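Side-chain contacts in arylesterase (Sulfolobus solfataricus, PDB 5L2P), which hydrolyses aromatic esters such as phenyl acetate and aryl phosphotriesters such as paraoxon, as a serine esterase of the GDXG family: residues I30-K33 and V34-L38; G144-K147 and D148-A151; T289-Q292 and V293-I297. All coordinates share one frame; numbering follows the deposited sequence.

Interaction 1. Residues I30-K33 and V34-L38; sequences IRQK and VNELL
Val34 N and Asn35 N donate to Ile30 O and Arg31 O, each at 3.0 Å, and Glu36 N and Leu37 N repeat the step to Gln32 O and Lys33 O. These four bonds, each from an N-H to the carbonyl four residues earlier, set the helical turn that puts side chains one turn apart on a shared face. On one such face Arg31 and Asn35 run side by side and point the same way. The Asn35 carboxamide leans back along the helix because CG sits beside its own backbone N (chi1 -75°), which brings ND2 to 3.9 Å from Arg31 CG. The guanidinium and amide planes are only 5° apart, yet their polar ends serve different partners: Asn35 OD1 accepts a bond from Gly89 N, while Arg31 binds Ile87 O through NE and forms a salt bridge with Glu119 through NH1. Helix 27-39 belongs to the N-terminal helical region that, in GDXG-family esterases, contributes to the cap over the alpha/beta hydrolase core. Through these bonds Arg31 and Asn35 tie it to Ile87 and Gly89, a few residues beyond His82, Gly83 and Gly84, the probable oxyanion-hole motif. On the more exposed flank Gln32 and Glu36 also lie alongside one another, Gln32 CG standing 4.2 Å from Glu36 OE2 with the amide and carboxylate planes turned 46° apart. The apolar flank is formed by Ile30 and Val34, whose CG2 methyls meet at 4.3 Å. Beyond them, Ile30 packs on Phe22 and Tyr25, and Val34 on Leu88.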
loop_
_atom_site.group_PDB
_atom_site.type_symbol
_atom_site.label_atom_id
_atom_site.label_comp_id
_atom_site.label_asym_id
_atom_site.label_seq_id
_atom_site.Cartn_x
_atom_site.Cartn_y
_atom_site.Cartn_z
ATOM N N ILE A 30 -26.290 -24.590 -7.552
ATOM C CA ILE A 30 -25.071 -23.820 -7.256
ATOM C C ILE A 30 -24.892 -23.631 -5.749
ATOM O O ILE A 30 -23.789 -23.799 -5.223
ATOM C CB ILE A 30 -25.046 -22.454 -7.991
ATOM C CG1 ILE A 30 -24.915 -22.703 -9.508
ATOM C CG2 ILE A 30 -23.883 -21.585 -7.508
ATOM C CD1 ILE A 30 -25.291 -21.529 -10.365
ATOM N N ARG A 31 -25.986 -23.310 -5.067
ATOM C CA ARG A 31 -25.986 -23.193 -3.606
ATOM C C ARG A 31 -25.451 -24.480 -2.979
ATOM O O ARG A 31 -24.525 -24.464 -2.176
ATOM C CB ARG A 31 -27.396 -22.859 -3.091
ATOM C CG ARG A 31 -27.553 -22.883 -1.574
ATOM C CD ARG A 31 -28.986 -22.544 -1.151
ATOM N NE ARG A 31 -29.256 -21.109 -1.066
ATOM C CZ ARG A 31 -30.472 -20.577 -0.942
ATOM N NH1 ARG A 31 -31.541 -21.355 -0.937
ATOM N NH2 ARG A 31 -30.634 -19.263 -0.848
ATOM N N GLN A 32 -26.031 -25.598 -3.375
ATOM C CA GLN A 32 -25.643 -26.908 -2.860
ATOM C C GLN A 32 -24.210 -27.264 -3.231
ATOM O O GLN A 32 -23.479 -27.792 -2.391
ATOM C CB GLN A 32 -26.618 -27.958 -3.401
ATOM C CG GLN A 32 -26.327 -29.403 -3.006
ATOM C CD GLN A 32 -27.427 -30.351 -3.439
ATOM O OE1 GLN A 32 -28.574 -29.941 -3.613
ATOM N NE2 GLN A 32 -27.086 -31.622 -3.611
ATOM N N LYS A 33 -23.793 -26.994 -4.465
ATOM C CA LYS A 33 -22.446 -27.369 -4.887
ATOM C C LYS A 33 -21.360 -26.579 -4.123
ATOM O O LYS A 33 -20.312 -27.135 -3.799
ATOM C CB LYS A 33 -22.266 -27.160 -6.379
ATOM C CG LYS A 33 -21.251 -28.097 -7.033
ATOM C CD LYS A 33 -21.326 -28.013 -8.565
ATOM C CE LYS A 33 -22.528 -28.742 -9.191
ATOM N NZ LYS A 33 -22.251 -30.193 -9.428
ATOM N N VAL A 34 -21.612 -25.290 -3.840
ATOM C CA VAL A 34 -20.705 -24.500 -3.059
ATOM C C VAL A 34 -20.729 -24.941 -1.589
ATOM O O VAL A 34 -19.688 -24.992 -0.928
ATOM C CB VAL A 34 -21.027 -22.993 -3.164
ATOM C CG1 VAL A 34 -20.175 -22.167 -2.160
ATOM C CG2 VAL A 34 -20.827 -22.525 -4.610
ATOM N N ASN A 35 -21.908 -25.247 -1.057
ATOM C CA ASN A 35 -22.017 -25.729 0.322
ATOM C C ASN A 35 -21.192 -26.989 0.562
ATOM O O ASN A 35 -20.566 -27.105 1.607
ATOM C CB ASN A 35 -23.471 -25.958 0.705
ATOM C CG ASN A 35 -24.228 -24.655 0.963
ATOM O OD1 ASN A 35 -23.645 -23.575 1.023
ATOM N ND2 ASN A 35 -25.528 -24.758 1.143
ATOM N N GLU A 36 -21.189 -27.912 -0.410
ATOM C CA GLU A 36 -20.422 -29.165 -0.338
ATOM C C GLU A 36 -18.926 -28.844 -0.335
ATOM O O GLU A 36 -18.151 -29.498 0.379
ATOM C CB GLU A 36 -20.721 -30.065 -1.527
ATOM C CG GLU A 36 -22.181 -30.495 -1.702
ATOM C CD GLU A 36 -22.598 -31.714 -0.908
ATOM O OE1 GLU A 36 -21.708 -32.360 -0.317
ATOM O OE2 GLU A 36 -23.823 -31.995 -0.879
ATOM N N LEU A 37 -18.520 -27.858 -1.144
ATOM C CA LEU A 37 -17.112 -27.358 -1.171
ATOM C C LEU A 37 -16.667 -26.813 0.182
ATOM O O LEU A 37 -15.578 -27.129 0.653
ATOM C CB LEU A 37 -16.913 -26.248 -2.239
ATOM C CG LEU A 37 -15.600 -25.431 -2.295
ATOM C CD1 LEU A 37 -14.392 -26.341 -2.441
ATOM C CD2 LEU A 37 -15.577 -24.425 -3.460
ATOM N N LEU A 38 -17.510 -25.995 0.789
ATOM C CA LEU A 38 -17.168 -25.321 2.045
ATOM C C LEU A 38 -17.148 -26.324 3.206
ATOM O O LEU A 38 -16.315 -26.218 4.120
ATOM C CB LEU A 38 -18.163 -24.191 2.351
ATOM C CG LEU A 38 -18.180 -23.029 1.370
ATOM C CD1 LEU A 38 -19.375 -22.129 1.677
ATOM C CD2 LEU A 38 -16.877 -22.263 1.340
#

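Interaction 2. Residues G144-K147 and D148-A151; sequences GIDK and DKIA
Asp146 to Lys149 form a type I beta turn, closed by a bond of 3.2 Å from Lys149 N to Asp146 O that arrives well above the carbonyl plane. The Asp146 side chain adds an Asx turn within it: OD1 accepts from Asp148 N at 2.9 Å, with an N-H...O angle of 167°, and is met from above the carboxylate plane. That reach depends on CG lying opposite the residue's own nitrogen (chi1 -177°), which carries the carboxylate forward over the turn. Lys149 lays its aliphatic chain against the same aspartate, CD at 3.8 Å from Asp146 CB, before bending at its last torsion to place NZ on Phe305 O. At the apolar edge Ile145 CD1 approaches Ile150 CG1 at 4.3 Å, and both isoleucines also touch Leu77 of strand 77-81. The turn thereby links the Schellman-capped end of helix 140-143, where Gly144 takes positive phi, to strand 150-155, which leads to Ser156, the inferred nucleophile of this alpha/beta hydrolase. The Asp148 carboxylate is set against that of Asp146, their planes 75° apart. Their exact separation is doubtful, but two neighbouring acids would probably raise the pKa of at least one of them, an effect that Lys149 NZ, 4.5 Å from Asp146 OD2 and beyond a salt bridge, may partly offset.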
loop_
_atom_site.group_PDB
_atom_site.type_symbol
_atom_site.label_atom_id
_atom_site.label_comp_id
_atom_site.label_asym_id
_atom_site.label_seq_id
_atom_site.Cartn_x
_atom_site.Cartn_y
_atom_site.Cartn_z
ATOM N N GLY A 144 -25.939 -23.370 31.246
ATOM C CA GLY A 144 -24.804 -23.270 32.153
ATOM C C GLY A 144 -23.798 -22.176 31.772
ATOM O O GLY A 144 -22.581 -22.362 31.899
ATOM N N ILE A 145 -24.302 -21.039 31.311
ATOM C CA ILE A 145 -23.423 -19.961 30.903
ATOM C C ILE A 145 -23.736 -18.679 31.661
ATOM O O ILE A 145 -24.870 -18.460 32.115
ATOM C CB ILE A 145 -23.476 -19.706 29.385
ATOM C CG1 ILE A 145 -24.889 -19.391 28.919
ATOM C CG2 ILE A 145 -23.018 -20.944 28.620
ATOM C CD1 ILE A 145 -24.959 -18.205 27.988
ATOM N N ASP A 146 -22.711 -17.833 31.767
ATOM C CA ASP A 146 -22.827 -16.506 32.356
ATOM C C ASP A 146 -23.439 -15.551 31.330
ATOM O O ASP A 146 -22.997 -15.487 30.204
ATOM C CB ASP A 146 -21.444 -16.042 32.825
ATOM C CG ASP A 146 -21.462 -14.647 33.536
ATOM O OD1 ASP A 146 -22.505 -13.958 33.560
ATOM O OD2 ASP A 146 -20.399 -14.236 34.070
ATOM N N LYS A 147 -24.478 -14.822 31.729
ATOM C CA LYS A 147 -25.083 -13.815 30.878
ATOM C C LYS A 147 -24.130 -12.694 30.461
ATOM O O LYS A 147 -24.311 -12.125 29.390
ATOM C CB LYS A 147 -26.306 -13.205 31.553
ATOM C CG LYS A 147 -27.536 -14.100 31.590
ATOM C CD LYS A 147 -28.666 -13.398 32.340
ATOM C CE LYS A 147 -29.882 -14.283 32.491
ATOM N NZ LYS A 147 -30.898 -13.666 33.392
ATOM N N ASP A 148 -23.127 -12.369 31.267
ATOM C CA ASP A 148 -22.185 -11.298 30.865
ATOM C C ASP A 148 -20.931 -11.840 30.153
ATOM O O ASP A 148 -19.941 -11.091 29.972
ATOM C CB ASP A 148 -21.842 -10.347 32.035
ATOM C CG ASP A 148 -21.134 -11.053 33.188
ATOM O OD1 ASP A 148 -19.988 -11.527 32.985
ATOM O OD2 ASP A 148 -21.718 -11.107 34.297
ATOM N N LYS A 149 -20.968 -13.117 29.740
ATOM C CA LYS A 149 -19.865 -13.715 28.976
ATOM C C LYS A 149 -20.322 -14.289 27.632
ATOM O O LYS A 149 -19.908 -15.361 27.228
ATOM C CB LYS A 149 -19.157 -14.795 29.780
ATOM C CG LYS A 149 -18.439 -14.316 31.009
ATOM C CD LYS A 149 -17.811 -15.519 31.706
ATOM C CE LYS A 149 -17.127 -15.221 33.025
ATOM N NZ LYS A 149 -16.097 -14.203 32.835
ATOM N N ILE A 150 -21.159 -13.542 26.927
ATOM C CA ILE A 150 -21.638 -13.904 25.605
ATOM C C ILE A 150 -20.851 -13.160 24.519
ATOM O O ILE A 150 -20.866 -11.923 24.472
ATOM C CB ILE A 150 -23.146 -13.611 25.463
ATOM C CG1 ILE A 150 -23.914 -14.330 26.584
ATOM C CG2 ILE A 150 -23.634 -14.026 24.076
ATOM C CD1 ILE A 150 -25.425 -14.100 26.573
ATOM N N ALA A 151 -20.189 -13.909 23.628
ATOM C CA ALA A 151 -19.458 -13.312 22.512
ATOM C C ALA A 151 -20.071 -13.737 21.175
ATOM O O ALA A 151 -20.747 -14.780 21.097
ATOM C CB ALA A 151 -18.014 -13.757 22.551
#

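Interaction 3. Residues T289-Q292 and V293-I297; sequences TSRQ and VTVMI
Thr294 turns its hydroxyl back along the helix, OG1 lying beside its own backbone N (chi1 -47°), a torsion that aims it at Ser290 O one turn earlier. The result is a familiar feature of helices, here in helix 287-305 of the alpha/beta hydrolase fold: a threonine hydroxyl donating to the i-4 carbonyl. Thr294 OG1 lies 2.8 Å from Ser290 O, and the same oxygen takes only a weak bond from Thr294 N at 3.3 Å. One carbonyl therefore receives both donors, and the buried hydroxyl is satisfied within the helix. A valine here would probably cost Ser290 O its hydroxyl donor and leave it to rely on the weak bond from Thr294 N. Val293 and Val295 likewise direct their CG2 methyls backward, Val293 CG2 coming to 3.3 Å from Thr289 O, while Val293 N gives that oxygen a nearly linear bond (N-H...O 168°). Around the helix the faces divide: Thr294 packs on Leu101 of helix 95-105, Val293 on Val276 of strand 271-276, and Gln292 and Met296 on Leu300 of a neighbouring subunit. The polar end of Arg291 leaves the helix for a salt bridge with Asp45. Met296 folds over the turn that precedes it. Its chain bends at the last torsion, and the methyl CE comes to rest 3.7 Å from Gln292 O.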
loop_
_atom_site.group_PDB
_atom_site.type_symbol
_atom_site.label_atom_id
_atom_site.label_comp_id
_atom_site.label_asym_id
_atom_site.label_seq_id
_atom_site.Cartn_x
_atom_site.Cartn_y
_atom_site.Cartn_z
ATOM N N THR A 289 -3.941 -22.782 7.848
ATOM C CA THR A 289 -4.164 -21.385 8.264
ATOM C C THR A 289 -5.528 -21.161 8.910
ATOM O O THR A 289 -5.663 -20.443 9.910
ATOM C CB THR A 289 -4.036 -20.430 7.083
ATOM O OG1 THR A 289 -2.782 -20.633 6.460
ATOM C CG2 THR A 289 -4.077 -19.026 7.533
ATOM N N SER A 290 -6.549 -21.798 8.343
ATOM C CA SER A 290 -7.910 -21.683 8.852
ATOM C C SER A 290 -7.999 -22.200 10.288
ATOM O O SER A 290 -8.662 -21.630 11.145
ATOM C CB SER A 290 -8.854 -22.445 7.944
ATOM O OG SER A 290 -10.171 -22.359 8.459
ATOM N N ARG A 291 -7.291 -23.277 10.540
ATOM C CA ARG A 291 -7.253 -23.845 11.871
ATOM C C ARG A 291 -6.519 -22.925 12.863
ATOM O O ARG A 291 -6.995 -22.664 13.973
ATOM C CB ARG A 291 -6.590 -25.237 11.849
ATOM C CG ARG A 291 -6.452 -25.848 13.215
ATOM C CD ARG A 291 -5.726 -27.148 13.121
ATOM N NE ARG A 291 -6.591 -28.145 12.498
ATOM C CZ ARG A 291 -7.532 -28.845 13.151
ATOM N NH1 ARG A 291 -7.753 -28.655 14.450
ATOM N NH2 ARG A 291 -8.255 -29.740 12.490
ATOM N N GLN A 292 -5.348 -22.464 12.451
ATOM C CA GLN A 292 -4.493 -21.602 13.277
ATOM C C GLN A 292 -5.178 -20.323 13.683
ATOM O O GLN A 292 -5.103 -19.932 14.860
ATOM C CB GLN A 292 -3.189 -21.278 12.552
ATOM C CG GLN A 292 -2.233 -22.466 12.514
ATOM C CD GLN A 292 -0.966 -22.159 11.793
ATOM O OE1 GLN A 292 -0.977 -21.675 10.646
ATOM N NE2 GLN A 292 0.151 -22.431 12.448
ATOM N N VAL A 293 -5.882 -19.702 12.750
ATOM C CA VAL A 293 -6.652 -18.488 13.068
ATOM C C VAL A 293 -7.714 -18.755 14.105
ATOM O O VAL A 293 -7.884 -17.952 15.046
ATOM C CB VAL A 293 -7.238 -17.833 11.791
ATOM C CG1 VAL A 293 -8.211 -16.714 12.099
ATOM C CG2 VAL A 293 -6.121 -17.294 10.903
ATOM N N THR A 294 -8.455 -19.871 13.933
ATOM C CA THR A 294 -9.543 -20.255 14.882
ATOM C C THR A 294 -8.981 -20.528 16.283
ATOM O O THR A 294 -9.581 -20.151 17.282
ATOM C CB THR A 294 -10.338 -21.492 14.396
ATOM O OG1 THR A 294 -10.681 -21.316 13.023
ATOM C CG2 THR A 294 -11.610 -21.640 15.153
ATOM N N VAL A 295 -7.835 -21.208 16.330
ATOM C CA VAL A 295 -7.169 -21.497 17.603
ATOM C C VAL A 295 -6.666 -20.222 18.305
ATOM O O VAL A 295 -6.812 -20.095 19.523
ATOM C CB VAL A 295 -5.999 -22.487 17.392
ATOM C CG1 VAL A 295 -5.057 -22.547 18.572
ATOM C CG2 VAL A 295 -6.548 -23.871 17.139
ATOM N N MET A 296 -6.080 -19.312 17.530
ATOM C CA MET A 296 -5.656 -17.988 18.081
ATOM C C MET A 296 -6.833 -17.219 18.698
ATOM O O MET A 296 -6.756 -16.686 19.824
ATOM C CB MET A 296 -5.008 -17.113 16.992
ATOM C CG MET A 296 -3.661 -17.627 16.568
ATOM S SD MET A 296 -2.735 -16.532 15.497
ATOM C CE MET A 296 -3.758 -16.534 14.058
ATOM N N ILE A 297 -7.925 -17.163 17.939
ATOM C CA ILE A 297 -9.111 -16.471 18.389
ATOM C C ILE A 297 -9.632 -17.109 19.656
ATOM O O ILE A 297 -10.028 -16.398 20.569
ATOM C CB ILE A 297 -10.179 -16.458 17.295
ATOM C CG1 ILE A 297 -9.793 -15.469 16.181
ATOM C CG2 ILE A 297 -11.554 -16.118 17.854
ATOM C CD1 ILE A 297 -10.617 -15.619 14.893
#

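The three contacts follow one another along the chain and do not touch. Interactions 1 and 2 lie on opposite sides of the molecule's centre, their own centres 33 Å apart; interaction 3 comes within about 8 Å of each, nearest atoms counted. Interactions 1 and 3 both approach the inferred catalytic triad: the side chain of Val34 is about 10 Å from those of Ser156 and His281, that of Val293 about 11 Å from Asp251, and that of Ser290 about 11 Å from His281. Interaction 2 lies away from the active site but is joined to the helix of interaction 3, because Lys149 binds the Phe305 carbonyl near that helix's C-terminal end.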